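Transcriptional regulator (PDB 4KWA) probably binds regulatory DNA as a TetR-family transcriptional repressor and holds a choline ion in its C-terminal domain. Local coordinates at residues L10-R15 against A31-T36; F64-A69 against G93-E98; R125-I130 against D147-A152; D160-Q165 against R179-D184. All coordinates share one frame; numbering follows the deposited sequence.

Overall arrangement
This chain is the C-terminal piece of a longer protein and holds a TetR-type DNA-binding domain followed by a BetI-type ligand-binding domain. Interaction 1 lies in the DNA-binding domain, while interactions 3 and 4 lie across the chain's centre in the C-terminal domain, their centres about 36 and 32 Å from that of interaction 1. Interaction 2 comes between: W14 of segment 10-15 packs on E98 and L94, and F64 meets R125 of interaction 3. The choline pocket includes Q88, W99 and D160; D160 belongs to interaction 4, and the E98 side chain of interaction 2 is about 6 Å from the ion. Interactions 3 and 4, centres about 17 Å apart, share helix 148-168 and both touch the second subunit.

Interaction 1: residues L10-R15 against A31-T36; sequences LETAWR and ASELGT. With EDO (1,2-ethanediol), chain D.
T12 and R15, one turn apart on helix 2-20, meet E33 and L34 at the end of helix 27-34, which belongs to the predicted helix-turn-helix motif of this TetR-family DNA-binding domain. The contact has a packing half and a charged half.

In the packing half T12 is divided between two partners. Its methyl CG2 lies 3.4 Å from CG of E33, the two side chains running alongside one another and pointing opposite ways. The other branch turns to L34, which reaches toward T12 tip to tip and brings CD2 to 3.3 Å from T12 OG1. This hydroxyl has its polar partner in its own helix, a hydrogen bond to the carbonyl O of R8, so the leucine methyl packs against an oxygen already engaged. A first torsion of -61° places OG1 beside the backbone N, within reach of that carbonyl, and leaves CG2 to face the glutamate.

The charged half is a salt bridge between R15 and E33. NH2 of R15 gives E33 OE1 a weak hydrogen bond that is long but nearly straight (173°), and the carboxylate oxygen sits at the edge of the guanidinium, with the two planes 24° apart. A 1,2-ethanediol, probably from the crystallisation liquor, occupies the same edge and accepts a hydrogen bond from R15 NE at its O1.

On the helix 27-34 side, the turn after L34 is closed by the carbonyl of A31, which accepts from both G35 N (2.7 Å) and T36 N (3.0 Å).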
loop_
_atom_site.group_PDB
_atom_site.type_symbol
_atom_site.label_atom_id
_atom_site.label_comp_id
_atom_site.label_asym_id
_atom_site.label_seq_id
_atom_site.Cartn_x
_atom_site.Cartn_y
_atom_site.Cartn_z
ATOM N N LEU A 10 15.440 -4.139 -19.399
ATOM C CA LEU A 10 14.933 -3.660 -18.108
ATOM C C LEU A 10 14.064 -2.471 -18.175
ATOM O O LEU A 10 13.064 -2.393 -17.486
ATOM C CB LEU A 10 16.091 -3.409 -17.138
ATOM C CG LEU A 10 16.851 -4.649 -16.738
ATOM C CD1 LEU A 10 18.005 -4.196 -15.877
ATOM C CD2 LEU A 10 15.999 -5.658 -16.027
ATOM N N GLU A 11 14.408 -1.544 -19.042
ATOM C CA GLU A 11 13.561 -0.339 -19.210
ATOM C C GLU A 11 12.189 -0.679 -19.754
ATOM O O GLU A 11 11.169 -0.195 -19.233
ATOM C CB GLU A 11 14.243 0.648 -20.125
ATOM C CG GLU A 11 13.585 2.010 -20.048
ATOM C CD GLU A 11 14.503 3.129 -20.554
ATOM O OE1 GLU A 11 15.654 2.821 -20.945
ATOM O OE2 GLU A 11 14.101 4.319 -20.503
ATOM N N THR A 12 12.175 -1.545 -20.740
ATOM C CA THR A 12 10.941 -2.040 -21.360
ATOM C C THR A 12 10.124 -2.850 -20.330
ATOM O O THR A 12 8.898 -2.581 -20.143
ATOM C CB THR A 12 11.243 -2.815 -22.678
ATOM O OG1 THR A 12 11.870 -1.950 -23.624
ATOM C CG2 THR A 12 10.019 -3.357 -23.270
ATOM N N ALA A 13 10.775 -3.836 -19.668
ATOM C CA ALA A 13 10.082 -4.625 -18.612
ATOM C C ALA A 13 9.465 -3.792 -17.521
ATOM O O ALA A 13 8.317 -4.055 -17.135
ATOM C CB ALA A 13 10.979 -5.709 -18.029
ATOM N N TRP A 14 10.161 -2.736 -17.042
ATOM C CA TRP A 14 9.625 -1.851 -15.999
ATOM C C TRP A 14 8.316 -1.194 -16.353
ATOM O O TRP A 14 7.311 -1.277 -15.622
ATOM C CB TRP A 14 10.635 -0.736 -15.662
ATOM C CG TRP A 14 10.181 0.184 -14.526
ATOM C CD1 TRP A 14 9.582 1.453 -14.608
ATOM C CD2 TRP A 14 10.324 -0.100 -13.126
ATOM N NE1 TRP A 14 9.329 1.911 -13.321
ATOM C CE2 TRP A 14 9.802 0.995 -12.409
ATOM C CE3 TRP A 14 10.828 -1.185 -12.424
ATOM C CZ2 TRP A 14 9.783 1.040 -10.994
ATOM C CZ3 TRP A 14 10.829 -1.146 -11.003
ATOM C CH2 TRP A 14 10.306 -0.012 -10.309
ATOM N N ARG A 15 8.293 -0.661 -17.574
ATOM C CA ARG A 15 7.123 -0.002 -18.121
ATOM C C ARG A 15 5.923 -0.953 -18.337
ATOM O O ARG A 15 4.792 -0.643 -17.916
ATOM C CB ARG A 15 7.531 0.762 -19.383
ATOM C CG ARG A 15 6.399 1.585 -20.005
ATOM C CD ARG A 15 6.799 2.338 -21.223
ATOM N NE ARG A 15 7.516 1.593 -22.247
ATOM C CZ ARG A 15 8.832 1.650 -22.331
ATOM N NH1 ARG A 15 9.487 2.359 -21.422
ATOM N NH2 ARG A 15 9.478 0.974 -23.217
ATOM N N ALA A 31 10.029 -9.061 -25.775
ATOM C CA ALA A 31 10.799 -9.343 -26.992
ATOM C C ALA A 31 10.171 -8.646 -28.199
ATOM O O ALA A 31 10.913 -8.095 -29.023
ATOM C CB ALA A 31 10.898 -10.815 -27.205
ATOM N N SER A 32 8.830 -8.602 -28.267
ATOM C CA SER A 32 8.118 -7.923 -29.376
ATOM C C SER A 32 8.346 -6.424 -29.383
ATOM O O SER A 32 8.464 -5.756 -30.433
ATOM C CB SER A 32 6.597 -8.112 -29.236
ATOM O OG SER A 32 6.285 -9.408 -29.668
ATOM N N GLU A 33 8.307 -5.861 -28.225
ATOM C CA GLU A 33 8.466 -4.436 -28.084
ATOM C C GLU A 33 9.827 -3.983 -28.516
ATOM O O GLU A 33 10.002 -2.869 -29.046
ATOM C CB GLU A 33 8.274 -4.121 -26.629
ATOM C CG GLU A 33 8.515 -2.692 -26.227
ATOM C CD GLU A 33 7.317 -1.980 -25.764
ATOM O OE1 GLU A 33 7.600 -0.901 -25.202
ATOM O OE2 GLU A 33 6.169 -2.476 -25.945
ATOM N N LEU A 34 10.828 -4.772 -28.206
ATOM C CA LEU A 34 12.249 -4.473 -28.586
ATOM C C LEU A 34 12.839 -5.116 -29.829
ATOM O O LEU A 34 13.910 -4.716 -30.265
ATOM C CB LEU A 34 13.160 -4.895 -27.436
ATOM C CG LEU A 34 13.039 -4.165 -26.138
ATOM C CD1 LEU A 34 13.710 -5.012 -25.102
ATOM C CD2 LEU A 34 13.675 -2.800 -26.227
ATOM N N GLY A 35 12.200 -6.129 -30.405
ATOM C CA GLY A 35 12.708 -6.797 -31.632
ATOM C C GLY A 35 13.790 -7.795 -31.289
ATOM O O GLY A 35 14.755 -7.986 -31.998
ATOM N N THR A 36 13.665 -8.450 -30.162
ATOM C CA THR A 36 14.716 -9.415 -29.812
ATOM C C THR A 36 14.056 -10.774 -29.755
ATOM O O THR A 36 12.902 -10.928 -30.186
ATOM C CB THR A 36 15.424 -9.028 -28.510
ATOM O OG1 THR A 36 15.680 -7.628 -28.524
ATOM C CG2 THR A 36 16.766 -9.764 -28.366
HETATM C C1 EDO D . 4.136 0.621 -23.145
HETATM O O1 EDO D . 5.441 0.124 -23.774
HETATM C C2 EDO D . 3.612 -0.167 -21.936
HETATM O O2 EDO D . 2.292 -0.834 -21.925
#

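Interaction 2: residues F64-A69 against G93-E98; sequences FDRQVA and GLLRDE
A salt bridge between R66 and E98 joins the long helix 48-71 to the start of helix 94-109 in the BetI-type C-terminal part of this TetR-family protein, beside the choline pocket: the E98 side chain is about 6 Å from the bound ion. The short helical segments run at 134° to each other, and their axes stay 14.0 Å apart at closest approach. That gap is bridged by long side chains rather than by close backbone packing.

R66 and E98 extend toward each other from their two helices and meet as a two-pronged pair. The guanidinium grips the carboxylate end-on, and both oxygens lie close to its plane and are met on their syn sides. The carboxylate is nevertheless turned, its plane 32° from that of the arginine, so the donors approach from outside the carboxylate plane. OE2 of E98 also accepts from ND2 of N59, a second bond that helps fix the acid's rotation.

Two leucines flank the charged group. L95 lays CD2 over one face of the guanidinium, whereas CD2 of L94 approaches NH2 obliquely. R66 also packs on L87, and the aliphatic part of E98 rests against W14 of helix 2-20, linking this bridge to the DNA-binding domain.

The arginine chain bends at its third torsion (-51°) before the guanidinium meets the acid. There NH1 of R66 donates to OE1 of E98 at 2.9 Å, and NH2 of R66 donates to OE2 of E98 at 2.6 Å.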
loop_
_atom_site.group_PDB
_atom_site.type_symbol
_atom_site.label_atom_id
_atom_site.label_comp_id
_atom_site.label_asym_id
_atom_site.label_seq_id
_atom_site.Cartn_x
_atom_site.Cartn_y
_atom_site.Cartn_z
ATOM N N PHE A 64 17.067 7.529 -6.873
ATOM C CA PHE A 64 17.951 8.164 -5.968
ATOM C C PHE A 64 18.833 9.222 -6.684
ATOM O O PHE A 64 19.016 10.339 -6.207
ATOM C CB PHE A 64 18.774 7.107 -5.280
ATOM C CG PHE A 64 19.781 7.694 -4.342
ATOM C CD1 PHE A 64 19.392 8.137 -3.089
ATOM C CD2 PHE A 64 21.116 7.788 -4.725
ATOM C CE1 PHE A 64 20.330 8.716 -2.224
ATOM C CE2 PHE A 64 22.042 8.323 -3.860
ATOM C CZ PHE A 64 21.638 8.783 -2.617
ATOM N N ASP A 65 19.247 8.939 -7.929
ATOM C CA ASP A 65 19.971 9.928 -8.679
ATOM C C ASP A 65 19.070 11.201 -8.882
ATOM O O ASP A 65 19.523 12.361 -8.783
ATOM C CB ASP A 65 20.380 9.343 -10.016
ATOM C CG ASP A 65 21.551 8.432 -9.918
ATOM O OD1 ASP A 65 22.248 8.434 -8.865
ATOM O OD2 ASP A 65 21.824 7.785 -10.957
ATOM N N ARG A 66 17.793 10.970 -9.170
ATOM C CA ARG A 66 16.821 12.031 -9.407
ATOM C C ARG A 66 16.745 12.904 -8.112
ATOM O O ARG A 66 16.751 14.147 -8.134
ATOM C CB ARG A 66 15.428 11.361 -9.700
ATOM C CG ARG A 66 14.211 12.251 -9.858
ATOM C CD ARG A 66 12.913 11.413 -9.847
ATOM N NE ARG A 66 12.992 10.307 -10.793
ATOM C CZ ARG A 66 12.418 9.112 -10.628
ATOM N NH1 ARG A 66 11.684 8.847 -9.553
ATOM N NH2 ARG A 66 12.574 8.181 -11.551
ATOM N N GLN A 67 16.694 12.217 -6.981
ATOM C CA GLN A 67 16.556 12.886 -5.710
ATOM C C GLN A 67 17.779 13.771 -5.493
ATOM O O GLN A 67 17.693 14.971 -5.117
ATOM C CB GLN A 67 16.439 11.834 -4.618
ATOM C CG GLN A 67 16.292 12.385 -3.253
ATOM C CD GLN A 67 16.380 11.344 -2.222
ATOM O OE1 GLN A 67 15.415 10.639 -1.938
ATOM N NE2 GLN A 67 17.504 11.330 -1.542
ATOM N N VAL A 68 18.957 13.159 -5.649
ATOM C CA VAL A 68 20.205 13.965 -5.482
ATOM C C VAL A 68 20.232 15.227 -6.324
ATOM O O VAL A 68 20.648 16.264 -5.846
ATOM C CB VAL A 68 21.443 13.078 -5.753
ATOM C CG1 VAL A 68 22.725 13.866 -5.897
ATOM C CG2 VAL A 68 21.505 12.068 -4.610
ATOM N N ALA A 69 19.738 15.132 -7.580
ATOM C CA ALA A 69 19.701 16.208 -8.576
ATOM C C ALA A 69 18.739 17.311 -8.157
ATOM O O ALA A 69 19.078 18.481 -8.174
ATOM C CB ALA A 69 19.270 15.677 -9.943
ATOM N N GLY A 93 3.412 9.884 -15.839
ATOM C CA GLY A 93 4.662 9.321 -16.377
ATOM C C GLY A 93 5.390 8.334 -15.505
ATOM O O GLY A 93 4.795 7.459 -14.867
ATOM N N LEU A 94 6.679 8.555 -15.368
ATOM C CA LEU A 94 7.563 7.685 -14.671
ATOM C C LEU A 94 7.192 7.561 -13.176
ATOM O O LEU A 94 7.193 6.454 -12.647
ATOM C CB LEU A 94 9.010 8.247 -14.827
ATOM C CG LEU A 94 10.093 7.429 -14.121
ATOM C CD1 LEU A 94 10.005 5.959 -14.404
ATOM C CD2 LEU A 94 11.527 7.885 -14.437
ATOM N N LEU A 95 6.914 8.673 -12.529
ATOM C CA LEU A 95 6.565 8.568 -11.073
ATOM C C LEU A 95 5.266 7.739 -10.837
ATOM O O LEU A 95 5.202 6.882 -9.981
ATOM C CB LEU A 95 6.530 9.877 -10.416
ATOM C CG LEU A 95 7.840 10.701 -10.470
ATOM C CD1 LEU A 95 7.944 11.781 -9.423
ATOM C CD2 LEU A 95 9.076 9.930 -10.503
ATOM N N ARG A 96 4.263 7.949 -11.661
ATOM C CA ARG A 96 3.012 7.128 -11.562
ATOM C C ARG A 96 3.332 5.658 -11.794
ATOM O O ARG A 96 2.898 4.770 -11.016
ATOM C CB ARG A 96 1.983 7.597 -12.579
ATOM C CG ARG A 96 0.694 6.790 -12.599
ATOM C CD ARG A 96 -0.065 7.000 -11.322
ATOM N NE ARG A 96 -1.458 6.508 -11.399
ATOM C CZ ARG A 96 -2.568 7.238 -11.337
ATOM N NH1 ARG A 96 -3.747 6.613 -11.364
ATOM N NH2 ARG A 96 -2.565 8.568 -11.168
ATOM N N ASP A 97 4.186 5.376 -12.789
ATOM C CA ASP A 97 4.608 3.981 -13.051
ATOM C C ASP A 97 5.370 3.395 -11.896
ATOM O O ASP A 97 5.220 2.203 -11.550
ATOM C CB ASP A 97 5.452 3.929 -14.318
ATOM C CG ASP A 97 4.635 4.104 -15.595
ATOM O OD1 ASP A 97 3.420 4.052 -15.566
ATOM O OD2 ASP A 97 5.245 4.372 -16.633
ATOM N N GLU A 98 6.282 4.177 -11.307
ATOM C CA GLU A 98 7.005 3.677 -10.164
ATOM C C GLU A 98 6.049 3.275 -9.067
ATOM O O GLU A 98 6.163 2.173 -8.522
ATOM C CB GLU A 98 8.055 4.691 -9.709
ATOM C CG GLU A 98 9.179 4.853 -10.724
ATOM C CD GLU A 98 10.232 5.859 -10.267
ATOM O OE1 GLU A 98 10.031 6.506 -9.241
ATOM O OE2 GLU A 98 11.283 5.978 -10.888
#

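Interaction 3: residues R125-I130 against D147-A152; sequences RWYQTI and DADELA
Y127 and A152 carry most of this contact, in which helix 113-139 packs against the beginning of helix 148-168 in the all-helical C-terminal domain of a TetR-family regulator. The axes of the short segments come within 9.3 Å at an angle of 125°, and the backbones are nearest at I130 and A152.

A152 has just a methyl for a side chain, consistent with the close approach of the backbones here. Its CB meets the tyrosine ring obliquely, 3.7 Å from CE1 of Y127, and lies 3.9 Å from CG2 of I130.

With CG anti to the backbone N (175°), the Y127 ring reaches D149 with its hydroxyl. The two side chains cross at about a right angle, and OH of Y127 donates to the anti lone pair of D149 OD1 over 3.2 Å. The other carboxylate oxygen, OD2, forms a salt bridge with R135. Y127 also packs on K170 of the second subunit.

D147 caps the second helix, its OD1 receiving E150 N. Two waters extend the polar edge: one accepts from Q128 NE2, the other donates to Q128 OE1 at 2.8 Å, and both donate to D149 OD1.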
loop_
_atom_site.group_PDB
_atom_site.type_symbol
_atom_site.label_atom_id
_atom_site.label_comp_id
_atom_site.label_asym_id
_atom_site.label_seq_id
_atom_site.Cartn_x
_atom_site.Cartn_y
_atom_site.Cartn_z
ATOM N N ARG A 125 16.675 3.596 3.227
ATOM C CA ARG A 125 17.470 4.724 2.784
ATOM C C ARG A 125 16.639 5.986 2.760
ATOM O O ARG A 125 17.062 7.055 3.183
ATOM C CB ARG A 125 18.071 4.435 1.421
ATOM C CG ARG A 125 19.057 5.471 1.011
ATOM C CD ARG A 125 19.655 5.143 -0.362
ATOM N NE ARG A 125 20.991 5.676 -0.425
ATOM C CZ ARG A 125 21.819 5.399 -1.442
ATOM N NH1 ARG A 125 21.398 4.600 -2.454
ATOM N NH2 ARG A 125 23.059 5.860 -1.426
ATOM N N TRP A 126 15.387 5.838 2.365
ATOM C CA TRP A 126 14.465 6.950 2.248
ATOM C C TRP A 126 14.095 7.405 3.657
ATOM O O TRP A 126 14.073 8.601 3.952
ATOM C CB TRP A 126 13.281 6.420 1.438
ATOM C CG TRP A 126 11.972 7.057 1.599
ATOM C CD1 TRP A 126 10.847 6.474 2.052
ATOM C CD2 TRP A 126 11.649 8.383 1.269
ATOM N NE1 TRP A 126 9.796 7.371 2.032
ATOM C CE2 TRP A 126 10.264 8.557 1.516
ATOM C CE3 TRP A 126 12.373 9.434 0.771
ATOM C CZ2 TRP A 126 9.636 9.775 1.356
ATOM C CZ3 TRP A 126 11.734 10.634 0.565
ATOM C CH2 TRP A 126 10.380 10.799 0.860
ATOM N N TYR A 127 13.830 6.433 4.497
ATOM C CA TYR A 127 13.459 6.641 5.841
ATOM C C TYR A 127 14.550 7.487 6.542
ATOM O O TYR A 127 14.258 8.524 7.153
ATOM C CB TYR A 127 13.290 5.314 6.530
ATOM C CG TYR A 127 13.006 5.400 8.027
ATOM C CD1 TYR A 127 11.745 5.629 8.513
ATOM C CD2 TYR A 127 14.002 5.206 8.927
ATOM C CE1 TYR A 127 11.497 5.597 9.848
ATOM C CE2 TYR A 127 13.763 5.238 10.272
ATOM C CZ TYR A 127 12.500 5.469 10.722
ATOM O OH TYR A 127 12.324 5.471 12.100
ATOM N N GLN A 128 15.777 7.081 6.395
ATOM C CA GLN A 128 16.923 7.861 6.953
ATOM C C GLN A 128 17.068 9.266 6.361
ATOM O O GLN A 128 17.347 10.196 7.116
ATOM C CB GLN A 128 18.218 7.082 6.927
ATOM C CG GLN A 128 18.209 5.755 7.665
ATOM C CD GLN A 128 17.907 5.771 9.196
ATOM O OE1 GLN A 128 17.534 4.737 9.790
ATOM N NE2 GLN A 128 18.048 6.890 9.805
ATOM N N THR A 129 16.862 9.422 5.052
ATOM C CA THR A 129 16.826 10.705 4.431
ATOM C C THR A 129 15.804 11.651 5.095
ATOM O O THR A 129 16.065 12.820 5.341
ATOM C CB THR A 129 16.541 10.518 2.954
ATOM O OG1 THR A 129 17.736 9.975 2.414
ATOM C CG2 THR A 129 16.223 11.868 2.292
ATOM N N ILE A 130 14.574 11.140 5.298
ATOM C CA ILE A 130 13.528 11.899 5.929
ATOM C C ILE A 130 13.945 12.257 7.324
ATOM O O ILE A 130 13.900 13.466 7.712
ATOM C CB ILE A 130 12.212 11.066 5.994
ATOM C CG1 ILE A 130 11.699 10.733 4.595
ATOM C CG2 ILE A 130 11.151 11.867 6.723
ATOM C CD1 ILE A 130 11.502 11.945 3.715
ATOM N N ASP A 147 10.527 13.485 18.177
ATOM C CA ASP A 147 11.367 12.357 17.775
ATOM C C ASP A 147 11.262 12.211 16.243
ATOM O O ASP A 147 10.171 12.035 15.655
ATOM C CB ASP A 147 10.945 11.113 18.512
ATOM C CG ASP A 147 11.709 9.907 18.125
ATOM O OD1 ASP A 147 11.578 9.453 16.987
ATOM O OD2 ASP A 147 12.396 9.341 19.002
ATOM N N ALA A 148 12.409 12.351 15.605
ATOM C CA ALA A 148 12.500 12.289 14.149
ATOM C C ALA A 148 12.268 10.938 13.576
ATOM O O ALA A 148 11.877 10.807 12.421
ATOM C CB ALA A 148 13.849 12.794 13.684
ATOM N N ASP A 149 12.550 9.909 14.340
ATOM C CA ASP A 149 12.301 8.587 13.847
ATOM C C ASP A 149 10.752 8.291 13.799
ATOM O O ASP A 149 10.256 7.666 12.850
ATOM C CB ASP A 149 12.971 7.607 14.843
ATOM C CG ASP A 149 14.456 7.397 14.603
ATOM O OD1 ASP A 149 14.782 6.577 13.731
ATOM O OD2 ASP A 149 15.304 7.895 15.377
ATOM N N GLU A 150 10.042 8.651 14.853
ATOM C CA GLU A 150 8.579 8.431 14.896
ATOM C C GLU A 150 7.930 9.236 13.792
ATOM O O GLU A 150 7.013 8.728 13.098
ATOM C CB GLU A 150 7.966 8.825 16.256
ATOM C CG GLU A 150 8.235 7.867 17.414
ATOM C CD GLU A 150 7.462 6.522 17.370
ATOM O OE1 GLU A 150 7.478 5.858 18.433
ATOM O OE2 GLU A 150 6.827 6.104 16.347
ATOM N N LEU A 151 8.444 10.458 13.596
ATOM C CA LEU A 151 7.965 11.353 12.559
ATOM C C LEU A 151 8.294 10.819 11.176
ATOM O O LEU A 151 7.456 10.901 10.310
ATOM C CB LEU A 151 8.480 12.775 12.779
ATOM C CG LEU A 151 8.053 13.771 11.685
ATOM C CD1 LEU A 151 6.541 13.735 11.484
ATOM C CD2 LEU A 151 8.471 15.198 12.042
ATOM N N ALA A 152 9.555 10.410 10.888
ATOM C CA ALA A 152 9.834 9.745 9.626
ATOM C C ALA A 152 8.870 8.545 9.396
ATOM O O ALA A 152 8.446 8.313 8.313
ATOM C CB ALA A 152 11.256 9.241 9.605
HETATM O O HOH W 1 17.185 7.786 12.449
HETATM O O HOH W 2 16.444 4.415 12.355
#

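Interaction 4: residues D160-Q165 against R179-D184; sequences DGLGIQ and RQHLND
L162 meets H181 and L182 where helices 148-168 and 175-190 pack together in the C-terminal domain. Both helices also meet the second subunit, as in the four-helix dimer interface common among TetR-family proteins. All three side chains are buried.

From the backbone, CB of L162 points toward helix 175-190. A first torsion of -69° sets CG beside the backbone N, and there the chain forks. The CD1 branch does most of the touching: it lies 3.7 Å from CG of L182 and 3.8 Å from CD2 of L182, the two leucines lying side by side with their tips turned opposite ways. The same methyl also stands 3.9 Å from CD2 of H181.

Both ring nitrogens of H181 are engaged across the dimer interface: ND1 is hydrogen-bonded to OE2 of E150 and NE2 to NE of R154, both of the second subunit. These two bonds probably fix the ring's rotation, and L162 itself packs on T153 of that subunit.

Two residues earlier on helix 148-168, on another side of it, D160 touches the bound choline. The second methyl of L162, CD2, instead lies over one face of the imidazole, toward its rim and 4.3 Å above the ring plane of H181.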
loop_
_atom_site.group_PDB
_atom_site.type_symbol
_atom_site.label_atom_id
_atom_site.label_comp_id
_atom_site.label_asym_id
_atom_site.label_seq_id
_atom_site.Cartn_x
_atom_site.Cartn_y
_atom_site.Cartn_z
ATOM N N ASP A 160 2.581 6.738 1.719
ATOM C CA ASP A 160 2.134 5.457 1.067
ATOM C C ASP A 160 0.582 5.284 1.045
ATOM O O ASP A 160 -0.016 4.935 0.048
ATOM C CB ASP A 160 2.791 4.287 1.774
ATOM C CG ASP A 160 4.234 4.152 1.453
ATOM O OD1 ASP A 160 4.682 4.708 0.464
ATOM O OD2 ASP A 160 4.888 3.456 2.150
ATOM N N GLY A 161 -0.068 5.601 2.148
ATOM C CA GLY A 161 -1.486 5.562 2.234
ATOM C C GLY A 161 -2.240 6.487 1.281
ATOM O O GLY A 161 -3.276 6.135 0.699
ATOM N N LEU A 162 -1.762 7.693 1.180
ATOM C CA LEU A 162 -2.325 8.680 0.279
ATOM C C LEU A 162 -2.092 8.230 -1.103
ATOM O O LEU A 162 -3.038 8.335 -1.935
ATOM C CB LEU A 162 -1.717 10.084 0.557
ATOM C CG LEU A 162 -2.144 10.698 1.920
ATOM C CD1 LEU A 162 -1.236 11.905 2.091
ATOM C CD2 LEU A 162 -3.616 11.118 1.836
ATOM N N GLY A 163 -0.948 7.615 -1.405
ATOM C CA GLY A 163 -0.729 7.203 -2.794
ATOM C C GLY A 163 -1.643 6.155 -3.302
ATOM O O GLY A 163 -2.092 6.164 -4.432
ATOM N N ILE A 164 -1.977 5.250 -2.378
ATOM C CA ILE A 164 -2.941 4.235 -2.622
ATOM C C ILE A 164 -4.277 4.857 -2.953
ATOM O O ILE A 164 -4.912 4.422 -3.920
ATOM C CB ILE A 164 -3.037 3.241 -1.419
ATOM C CG1 ILE A 164 -1.735 2.554 -1.161
ATOM C CG2 ILE A 164 -4.154 2.187 -1.676
ATOM C CD1 ILE A 164 -1.631 1.928 0.231
ATOM N N GLN A 165 -4.731 5.816 -2.148
ATOM C CA GLN A 165 -5.983 6.475 -2.360
ATOM C C GLN A 165 -5.951 7.114 -3.805
ATOM O O GLN A 165 -6.942 6.992 -4.569
ATOM C CB GLN A 165 -6.251 7.463 -1.219
ATOM C CG GLN A 165 -6.363 6.803 0.141
ATOM C CD GLN A 165 -6.549 7.811 1.262
ATOM O OE1 GLN A 165 -6.825 8.983 0.997
ATOM N NE2 GLN A 165 -6.469 7.345 2.532
ATOM N N ARG A 179 -0.932 16.326 -2.500
ATOM C CA ARG A 179 0.054 17.378 -2.320
ATOM C C ARG A 179 -0.373 18.333 -1.237
ATOM O O ARG A 179 0.385 18.602 -0.364
ATOM C CB ARG A 179 0.353 18.155 -3.604
ATOM C CG ARG A 179 1.501 19.125 -3.473
ATOM C CD ARG A 179 1.755 19.956 -4.716
ATOM N NE ARG A 179 2.237 19.174 -5.826
ATOM C CZ ARG A 179 1.540 18.898 -6.911
ATOM N NH1 ARG A 179 0.325 19.329 -7.071
ATOM N NH2 ARG A 179 2.066 18.176 -7.860
ATOM N N GLN A 180 -1.612 18.807 -1.321
ATOM C CA GLN A 180 -2.210 19.713 -0.311
ATOM C C GLN A 180 -2.256 19.085 1.111
ATOM O O GLN A 180 -1.839 19.696 2.082
ATOM C CB GLN A 180 -3.651 20.114 -0.738
ATOM C CG GLN A 180 -4.142 21.348 0.052
ATOM C CD GLN A 180 -5.364 22.022 -0.571
ATOM O OE1 GLN A 180 -5.546 23.238 -0.458
ATOM N NE2 GLN A 180 -6.178 21.241 -1.265
ATOM N N HIS A 181 -2.730 17.850 1.177
ATOM C CA HIS A 181 -2.761 17.147 2.456
ATOM C C HIS A 181 -1.372 17.044 3.107
ATOM O O HIS A 181 -1.178 17.237 4.310
ATOM C CB HIS A 181 -3.402 15.751 2.243
ATOM C CG HIS A 181 -3.672 15.042 3.540
ATOM N ND1 HIS A 181 -4.940 14.984 4.103
ATOM C CD2 HIS A 181 -2.831 14.563 4.482
ATOM C CE1 HIS A 181 -4.862 14.424 5.296
ATOM N NE2 HIS A 181 -3.606 14.125 5.540
ATOM N N LEU A 182 -0.366 16.644 2.324
ATOM C CA LEU A 182 0.986 16.472 2.815
ATOM C C LEU A 182 1.650 17.823 3.209
ATOM O O LEU A 182 2.280 17.905 4.248
ATOM C CB LEU A 182 1.842 15.740 1.765
ATOM C CG LEU A 182 1.608 14.230 1.630
ATOM C CD1 LEU A 182 2.277 13.642 0.386
ATOM C CD2 LEU A 182 2.054 13.537 2.909
ATOM N N ASN A 183 1.424 18.858 2.406
ATOM C CA ASN A 183 1.909 20.189 2.731
ATOM C C ASN A 183 1.210 20.691 4.040
ATOM O O ASN A 183 1.873 21.300 4.895
ATOM C CB ASN A 183 1.853 21.091 1.467
ATOM C CG ASN A 183 3.059 20.875 0.549
ATOM O OD1 ASN A 183 2.981 20.196 -0.498
ATOM N ND2 ASN A 183 4.201 21.371 0.975
ATOM N N ASP A 184 -0.082 20.400 4.243
ATOM C CA ASP A 184 -0.776 20.736 5.505
ATOM C C ASP A 184 -0.156 20.022 6.692
ATOM O O ASP A 184 -0.021 20.564 7.747
ATOM C CB ASP A 184 -2.270 20.472 5.401
ATOM C CG ASP A 184 -2.989 21.519 4.512
ATOM O OD1 ASP A 184 -2.337 22.547 4.193
ATOM O OD2 ASP A 184 -4.202 21.340 4.160
#